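Local coordinates for cupin 2 conserved barrel domain protein (Planctomyces limnophilus, PDB 4H7L) that is of unknown function but belongs to the cupin family and binds a copper(II) ion inside its small beta-barrel, at residues Y70-H75 / A110-I115. Sequence-based numbering, arbitrary orientation.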
loop_
_atom_site.group_PDB
_atom_site.type_symbol
_atom_site.label_atom_id
_atom_site.label_comp_id
_atom_site.label_asym_id
_atom_site.label_seq_id
_atom_site.Cartn_x
_atom_site.Cartn_y
_atom_site.Cartn_z
ATOM N N TYR B 70 -1.889 -4.137 -5.643
ATOM C CA TYR B 70 -1.437 -3.003 -6.434
ATOM C C TYR B 70 -2.354 -1.815 -6.183
ATOM O O TYR B 70 -3.570 -1.965 -6.121
ATOM C CB TYR B 70 -1.460 -3.338 -7.927
ATOM C CG TYR B 70 -0.486 -4.409 -8.380
ATOM C CD1 TYR B 70 0.332 -5.076 -7.480
ATOM C CD2 TYR B 70 -0.381 -4.743 -9.726
ATOM C CE1 TYR B 70 1.219 -6.051 -7.908
ATOM C CE2 TYR B 70 0.505 -5.711 -10.161
ATOM C CZ TYR B 70 1.302 -6.362 -9.248
ATOM O OH TYR B 70 2.186 -7.327 -9.680
ATOM N N VAL B 71 -1.769 -0.637 -6.026
ATOM C CA VAL B 71 -2.543 0.598 -6.003
ATOM C C VAL B 71 -2.032 1.523 -7.098
ATOM O O VAL B 71 -0.917 2.036 -7.010
ATOM C CB VAL B 71 -2.420 1.326 -4.654
ATOM C CG1 VAL B 71 -3.262 2.592 -4.662
ATOM C CG2 VAL B 71 -2.836 0.417 -3.513
ATOM N N VAL B 72 -2.848 1.744 -8.123
ATOM C CA VAL B 72 -2.434 2.573 -9.254
ATOM C C VAL B 72 -2.374 4.054 -8.884
ATOM O O VAL B 72 -3.357 4.622 -8.414
ATOM C CB VAL B 72 -3.385 2.412 -10.449
ATOM C CG1 VAL B 72 -2.944 3.311 -11.596
ATOM C CG2 VAL B 72 -3.441 0.960 -10.895
ATOM N N LEU B 73 -1.220 4.676 -9.108
ATOM C CA LEU B 73 -1.051 6.100 -8.844
ATOM C C LEU B 73 -1.190 6.921 -10.126
ATOM O O LEU B 73 -1.759 8.013 -10.118
ATOM C CB LEU B 73 0.301 6.368 -8.179
ATOM C CG LEU B 73 0.510 5.680 -6.825
ATOM C CD1 LEU B 73 1.738 6.237 -6.125
ATOM C CD2 LEU B 73 -0.715 5.817 -5.934
ATOM N N ASP B 74 -0.661 6.396 -11.224
ATOM C CA ASP B 74 -0.908 6.981 -12.537
ATOM C C ASP B 74 -0.778 5.898 -13.597
ATOM O O ASP B 74 -0.320 4.793 -13.312
ATOM C CB ASP B 74 0.045 8.148 -12.823
ATOM C CG ASP B 74 1.490 7.706 -12.976
ATOM O OD1 ASP B 74 2.371 8.339 -12.355
ATOM O OD2 ASP B 74 1.752 6.744 -13.730
ATOM N N HIS B 75 -1.188 6.211 -14.818
ATOM C CA HIS B 75 -1.152 5.232 -15.889
ATOM C C HIS B 75 -1.291 5.905 -17.240
ATOM O O HIS B 75 -1.834 7.004 -17.345
ATOM C CB HIS B 75 -2.278 4.218 -15.707
ATOM C CG HIS B 75 -3.645 4.809 -15.854
ATOM N ND1 HIS B 75 -4.241 5.007 -17.081
ATOM C CD2 HIS B 75 -4.530 5.254 -14.932
ATOM C CE1 HIS B 75 -5.435 5.542 -16.908
ATOM N NE2 HIS B 75 -5.635 5.704 -15.612
ATOM N N ALA B 110 2.656 2.490 -16.348
ATOM C CA ALA B 110 1.932 2.775 -15.116
ATOM C C ALA B 110 2.883 2.952 -13.934
ATOM O O ALA B 110 4.030 2.511 -13.970
ATOM C CB ALA B 110 0.942 1.658 -14.822
ATOM N N THR B 111 2.391 3.610 -12.889
ATOM C CA THR B 111 3.112 3.724 -11.629
ATOM C C THR B 111 2.231 3.163 -10.520
ATOM O O THR B 111 1.071 3.550 -10.386
ATOM C CB THR B 111 3.450 5.185 -11.298
ATOM O OG1 THR B 111 4.133 5.788 -12.404
ATOM C CG2 THR B 111 4.323 5.261 -10.052
ATOM N N ILE B 112 2.773 2.253 -9.720
ATOM C CA ILE B 112 1.973 1.613 -8.691
ATOM C C ILE B 112 2.687 1.516 -7.352
ATOM O O ILE B 112 3.912 1.600 -7.275
ATOM C CB ILE B 112 1.558 0.193 -9.112
ATOM C CG1 ILE B 112 2.783 -0.717 -9.220
ATOM C CG2 ILE B 112 0.814 0.229 -10.436
ATOM C CD1 ILE B 112 2.483 -2.162 -8.913
ATOM N N ILE B 113 1.893 1.369 -6.297
ATOM C CA ILE B 113 2.390 0.919 -5.011
ATOM C C ILE B 113 2.056 -0.558 -4.911
ATOM O O ILE B 113 0.888 -0.925 -4.879
ATOM C CB ILE B 113 1.693 1.621 -3.835
ATOM C CG1 ILE B 113 1.900 3.136 -3.890
ATOM C CG2 ILE B 113 2.201 1.058 -2.514
ATOM C CD1 ILE B 113 3.305 3.572 -3.608
ATOM N N ASN B 114 3.070 -1.408 -4.864
ATOM C CA ASN B 114 2.830 -2.832 -4.713
ATOM C C ASN B 114 3.038 -3.257 -3.266
ATOM O O ASN B 114 4.145 -3.184 -2.737
ATOM C CB ASN B 114 3.736 -3.638 -5.644
ATOM C CG ASN B 114 3.472 -5.123 -5.563
ATOM O OD1 ASN B 114 2.483 -5.556 -4.964
ATOM N ND2 ASN B 114 4.351 -5.917 -6.169
ATOM N N ILE B 115 1.959 -3.690 -2.629
ATOM C CA ILE B 115 2.002 -4.136 -1.244
ATOM C C ILE B 115 2.032 -5.658 -1.215
ATOM O O ILE B 115 1.106 -6.311 -1.689
ATOM C CB ILE B 115 0.779 -3.621 -0.472
ATOM C CG1 ILE B 115 0.749 -2.092 -0.501
ATOM C CG2 ILE B 115 0.808 -4.108 0.963
ATOM C CD1 ILE B 115 -0.634 -1.504 -0.333
#
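Tyr-70 meets Ile-112 over one ring face and Asn-114 at its edge, on the copper-facing side of two antiparallel strands of the cupin barrel. CD1 of Ile-112 sits over that face of the phenol ring in a CH-pi contact, 3.8 Å from the ring centroid and 14° off its normal. A chi1 of 66° sets CG1 of Ile-112 between its backbone N and carbonyl carbon, and an extended chi2 then puts CD1 over the face. Asn-114 runs alongside the ring, pointing the same way, its amide turned 76° from the ring plane; OD1 meets the ring edge, 3.2 Å from CE1 of Tyr-70. Both polar ends are held by the copper ligand Glu-68, the phenol OH bonding to OE2 and Asn-114 ND2 to OE1, two bonds that probably help orient the carboxylate at the metal; the Tyr-70 side chain itself comes within about 3 Å of the copper.

On the other face, CB of Val-71 lies 4.2 Å from CB of Ile-113, and CD1 of Leu-73 crosses to CG1 of Ile-113 at 3.8 Å. This apolar patch meets the second subunit, where Leu-73 packs on its own counterpart and Ile-113 on Val-71 of that chain.

The backbone ladder starts with the paired bonds between Val-71 and Ile-113, then is broken by a classic beta bulge: Leu-73 and Asp-74 both face Thr-111. The carbonyl of Thr-111 takes a good bond from Leu-73 N and a weak one from Asp-74 N, while Thr-111 N returns a nearly straight bond to Asp-74 O. At the bulge, the Asp-74 carboxylate crosses the Thr-111 side chain, OD2 lying 2.9 Å from OG1, a hydroxyl whose one proton also has OE1 of Gln-53 within reach.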